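Local coordinates for protein Tox3 (Phaeosphaeria nodorum, PDB 6WES) that probably acts as a secreted necrotrophic effector, a fungal protein toxin whose recognition in wheat depends on the host susceptibility gene Snn3, at residues Leu104-Arg108 / Thr109-Asn113; Val64-Pro67 / Gly68-Ser72. All coordinates share one frame; numbering follows the deposited sequence.

Contact 1 of 2, residues Leu104-Arg108 / Thr109-Asn113; sequences LGFDR and TRMHN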
loop_
_atom_site.group_PDB
_atom_site.type_symbol
_atom_site.label_atom_id
_atom_site.label_comp_id
_atom_site.label_asym_id
_atom_site.label_seq_id
_atom_site.Cartn_x
_atom_site.Cartn_y
_atom_site.Cartn_z
ATOM N N LEU A 104 5.516 -4.451 -7.814
ATOM C CA LEU A 104 6.554 -3.938 -8.692
ATOM C C LEU A 104 6.898 -5.063 -9.659
ATOM O O LEU A 104 7.297 -6.150 -9.220
ATOM C CB LEU A 104 7.754 -3.588 -7.809
ATOM C CG LEU A 104 9.014 -2.976 -8.365
ATOM C CD1 LEU A 104 8.745 -1.625 -8.970
ATOM C CD2 LEU A 104 10.019 -2.878 -7.230
ATOM N N GLY A 105 6.754 -4.812 -10.959
ATOM C CA GLY A 105 7.035 -5.802 -11.990
ATOM C C GLY A 105 8.310 -5.453 -12.738
ATOM O O GLY A 105 8.545 -4.284 -13.054
ATOM N N PHE A 106 9.104 -6.475 -13.059
ATOM C CA PHE A 106 10.353 -6.311 -13.795
ATOM C C PHE A 106 10.308 -7.042 -15.132
ATOM O O PHE A 106 9.609 -8.053 -15.300
ATOM C CB PHE A 106 11.531 -6.895 -13.005
ATOM C CG PHE A 106 11.756 -6.219 -11.682
ATOM C CD1 PHE A 106 12.490 -5.042 -11.616
ATOM C CD2 PHE A 106 11.220 -6.734 -10.515
ATOM C CE1 PHE A 106 12.689 -4.391 -10.427
ATOM C CE2 PHE A 106 11.449 -6.086 -9.289
ATOM C CZ PHE A 106 12.167 -4.904 -9.253
ATOM N N ASP A 107 11.077 -6.527 -16.084
ATOM C CA ASP A 107 11.357 -7.231 -17.337
ATOM C C ASP A 107 12.861 -7.487 -17.381
ATOM O O ASP A 107 13.636 -6.652 -17.865
ATOM C CB ASP A 107 10.900 -6.448 -18.559
ATOM C CG ASP A 107 11.200 -7.168 -19.869
ATOM O OD1 ASP A 107 11.876 -8.218 -19.866
ATOM O OD2 ASP A 107 10.726 -6.678 -20.909
ATOM N N ARG A 108 13.268 -8.668 -16.895
ATOM C CA ARG A 108 14.692 -8.958 -16.781
ATOM C C ARG A 108 15.345 -9.197 -18.133
ATOM O O ARG A 108 16.574 -9.159 -18.217
ATOM C CB ARG A 108 14.979 -10.098 -15.807
ATOM C CG ARG A 108 14.750 -9.713 -14.332
ATOM C CD ARG A 108 15.123 -10.853 -13.455
ATOM N NE ARG A 108 14.993 -10.644 -12.016
ATOM C CZ ARG A 108 15.929 -10.112 -11.236
ATOM N NH1 ARG A 108 17.037 -9.622 -11.766
ATOM N NH2 ARG A 108 15.758 -10.047 -9.913
ATOM N N THR A 109 14.564 -9.420 -19.196
ATOM C CA THR A 109 15.166 -9.512 -20.530
ATOM C C THR A 109 15.755 -8.193 -21.006
ATOM O O THR A 109 16.535 -8.194 -21.971
ATOM C CB THR A 109 14.184 -10.036 -21.593
ATOM O OG1 THR A 109 13.259 -9.009 -21.970
ATOM C CG2 THR A 109 13.435 -11.270 -21.105
ATOM N N ARG A 110 15.422 -7.086 -20.345
ATOM C CA ARG A 110 15.859 -5.753 -20.740
ATOM C C ARG A 110 16.695 -5.098 -19.652
ATOM O O ARG A 110 16.824 -3.871 -19.620
ATOM C CB ARG A 110 14.660 -4.876 -21.104
ATOM C CG ARG A 110 13.958 -5.366 -22.358
ATOM C CD ARG A 110 12.804 -4.415 -22.736
ATOM N NE ARG A 110 12.107 -4.858 -23.951
ATOM C CZ ARG A 110 12.510 -4.620 -25.195
ATOM N NH1 ARG A 110 13.622 -3.937 -25.437
ATOM N NH2 ARG A 110 11.787 -5.084 -26.212
ATOM N N MET A 111 17.294 -5.894 -18.775
ATOM C CA MET A 111 17.967 -5.373 -17.590
ATOM C C MET A 111 19.488 -5.528 -17.648
ATOM O O MET A 111 20.151 -5.732 -16.628
ATOM C CB MET A 111 17.359 -5.967 -16.316
ATOM C CG MET A 111 16.060 -5.264 -15.982
ATOM S SD MET A 111 15.196 -5.864 -14.523
ATOM C CE MET A 111 16.528 -5.989 -13.338
ATOM N N HIS A 112 20.087 -5.405 -18.837
ATOM C CA HIS A 112 21.534 -5.544 -18.916
ATOM C C HIS A 112 22.262 -4.336 -18.332
ATOM O O HIS A 112 23.386 -4.487 -17.830
ATOM C CB HIS A 112 21.948 -5.846 -20.357
ATOM C CG HIS A 112 21.499 -7.201 -20.815
ATOM N ND1 HIS A 112 20.261 -7.424 -21.382
ATOM C CD2 HIS A 112 22.095 -8.412 -20.724
ATOM C CE1 HIS A 112 20.127 -8.709 -21.653
ATOM N NE2 HIS A 112 21.226 -9.331 -21.262
ATOM N N ASN A 113 21.641 -3.152 -18.352
ATOM C CA ASN A 113 22.295 -1.911 -17.954
ATOM C C ASN A 113 21.712 -1.289 -16.702
ATOM O O ASN A 113 22.404 -0.505 -16.040
ATOM C CB ASN A 113 22.177 -0.859 -19.069
ATOM C CG ASN A 113 22.748 -1.336 -20.384
ATOM O OD1 ASN A 113 23.836 -1.887 -20.423
ATOM N ND2 ASN A 113 21.999 -1.139 -21.468
#
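The carboxylate of Asp-107 turns forward along the chain to meet Thr-109 and Arg-110, while Met-111 folds back against Phe-106 and Arg-108. CG of Asp-107 stands anti to the backbone N (chi1 179°), which turns OD1 toward the N-H and hydroxyl of Thr-109. There OD1 accepts the hydroxyl of Thr-109, with OG1 2.6 Å from it on the syn side of the carboxylate and only slightly out of its plane. The Thr-109 N also reaches OD1, 3.0 Å away, in a weak, bent bond of Asx-turn type, so one oxygen takes two bonds from a single residue. The other oxygen, OD2, lies alongside the extended Arg-110 chain, 3.6 Å from CD. Its salt bridge to NE is long at 3.8 Å, and the carboxylate and guanidinium planes are almost perpendicular (89°).

Beneath these side chains the backbone makes a beta turn just past the end of strand 92-105 of the barrel. Arg-110 N donates to Asp-107 O at 3.1 Å, and a weak bond from Met-111 N to Arg-108 O continues it as a short 3-10 turn. On the inner side, the Met-111 sulfur comes obliquely to the Phe-106 ring, SD being 4.1 Å from CD1, a Met-aromatic contact. SD also lies 3.9 Å from CG of Arg-108, and the bend at Met-111 chi3 (46°) carries CE toward that guanidinium. The Arg-108 head is engaged by carbonyls of other loops: NE donates to Ala-70 O, and NH1 to the O atoms of Pro-41 and Gln-43.

Contact 2 of 2, residues Val64-Pro67 / Gly68-Ser72; sequences VTVP and GNAAS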
loop_
_atom_site.group_PDB
_atom_site.type_symbol
_atom_site.label_atom_id
_atom_site.label_comp_id
_atom_site.label_asym_id
_atom_site.label_seq_id
_atom_site.Cartn_x
_atom_site.Cartn_y
_atom_site.Cartn_z
ATOM N N VAL A 64 12.963 -5.812 1.002
ATOM C CA VAL A 64 12.683 -7.092 0.360
ATOM C C VAL A 64 13.800 -7.424 -0.615
ATOM O O VAL A 64 14.289 -6.550 -1.333
ATOM C CB VAL A 64 11.319 -7.044 -0.359
ATOM C CG1 VAL A 64 11.066 -8.335 -1.165
ATOM C CG2 VAL A 64 10.225 -6.754 0.658
ATOM N N THR A 65 14.203 -8.681 -0.646
ATOM C CA THR A 65 15.144 -9.194 -1.630
ATOM C C THR A 65 14.355 -9.890 -2.733
ATOM O O THR A 65 13.493 -10.736 -2.456
ATOM C CB THR A 65 16.060 -10.181 -0.921
ATOM O OG1 THR A 65 16.774 -9.482 0.105
ATOM C CG2 THR A 65 17.012 -10.778 -1.885
ATOM N N VAL A 66 14.591 -9.492 -3.974
ATOM C CA VAL A 66 13.928 -10.076 -5.133
ATOM C C VAL A 66 14.877 -11.102 -5.740
ATOM O O VAL A 66 15.981 -10.724 -6.195
ATOM C CB VAL A 66 13.568 -8.997 -6.162
ATOM C CG1 VAL A 66 12.872 -9.602 -7.341
ATOM C CG2 VAL A 66 12.683 -7.904 -5.525
ATOM N N PRO A 67 14.524 -12.384 -5.755
ATOM C CA PRO A 67 15.427 -13.390 -6.308
ATOM C C PRO A 67 15.748 -13.107 -7.766
ATOM O O PRO A 67 14.979 -12.481 -8.508
ATOM C CB PRO A 67 14.650 -14.707 -6.159
ATOM C CG PRO A 67 13.698 -14.442 -5.061
ATOM C CD PRO A 67 13.323 -12.985 -5.140
ATOM N N GLY A 68 16.884 -13.652 -8.193
ATOM C CA GLY A 68 17.381 -13.401 -9.536
ATOM C C GLY A 68 16.456 -13.888 -10.620
ATOM O O GLY A 68 16.433 -13.315 -11.717
ATOM N N ASN A 69 15.675 -14.927 -10.337
ATOM C CA ASN A 69 14.738 -15.487 -11.304
ATOM C C ASN A 69 13.327 -14.931 -11.160
ATOM O O ASN A 69 12.427 -15.385 -11.877
ATOM C CB ASN A 69 14.693 -17.012 -11.152
ATOM C CG ASN A 69 13.887 -17.458 -9.939
ATOM O OD1 ASN A 69 13.893 -16.802 -8.894
ATOM N ND2 ASN A 69 13.189 -18.586 -10.074
ATOM N N ALA A 70 13.101 -13.986 -10.255
ATOM C CA ALA A 70 11.768 -13.452 -10.011
ATOM C C ALA A 70 11.525 -12.243 -10.903
ATOM O O ALA A 70 12.442 -11.490 -11.239
ATOM C CB ALA A 70 11.623 -13.064 -8.534
ATOM N N ALA A 71 10.279 -12.072 -11.317
ATOM C CA ALA A 71 9.883 -10.977 -12.187
ATOM C C ALA A 71 9.000 -9.961 -11.483
ATOM O O ALA A 71 8.475 -9.058 -12.132
ATOM C CB ALA A 71 9.195 -11.526 -13.439
ATOM N N SER A 72 8.802 -10.096 -10.178
ATOM C CA SER A 72 7.887 -9.210 -9.484
ATOM C C SER A 72 8.147 -9.299 -7.988
ATOM O O SER A 72 8.750 -10.255 -7.500
ATOM C CB SER A 72 6.446 -9.657 -9.733
ATOM O OG SER A 72 6.226 -10.927 -9.138
#
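The methyl of Ala-70 nestles against Val-66 and the ring of Pro-67, and the three form a small apolar cluster in the bend. CB of Ala-70 lies 3.9 Å from Val-66 CG1 and 3.8 Å from Pro-67 CD, and its methyl points back toward residues 64-67. Val-66 supplies CG1 because that branch stands anti to the backbone N (chi1 -179°); the same methyl then extends to within 4.2 Å of Ser-72 O, where strand 72-85 starts. Over the same face of the proline ring, the amide oxygen of Asn-69 approaches CB, with OD1 3.5 Å from Pro-67 CB, a van der Waals approach rather than a polar bond. The Asn-69 CG sits between its own N and carbonyl carbon (chi1 76°), a rotation that brings the amide round to the proline although the side chain sets out away from residues 64-67.

Behind this group lies a backbone bond: Ala-70 N donates to Pro-67 O at 3.0 Å. Ala-70 thus closes the turn with its N-H and touches the same carbonyl oxygen with its methyl, CB being 3.4 Å from Pro-67 O. Gly-68 and Asn-69 occupy the two central positions.

Farther out, Val-66 is the buried member. It packs on Leu-45 and Val-47 of strand 45-53, on Thr-73 of strand 72-85 and on Arg-108, and its backbone pairs with Leu-45, which fixes the entry to the turn. Pro-67 and Asn-69 remain at the surface. The arrangement is a type I beta turn from Pro-67 to Ala-70, carrying the chain from strand 63-66, at one border of the antiparallel sheet, into strand 72-85.

How the contacts relate
Contact 2 precedes contact 1 along the chain: residues 64-72 lead into strand 72-85, whose neighbour 92-105 then runs antiparallel to it and leads into residues 104-108. The two turns therefore come to the same end of the elongated barrel, with centres about 11 Å apart. They meet directly where Phe-106 N lies 2.8 Å from Ala-71 O, a probable hydrogen bond in line with the pairing of strands 72-85 and 92-105. Arg-108 reaches from contact 1 across to the turn of contact 2. Together they join the connections after strands 63-66 and 92-105 at one end of this effector chain.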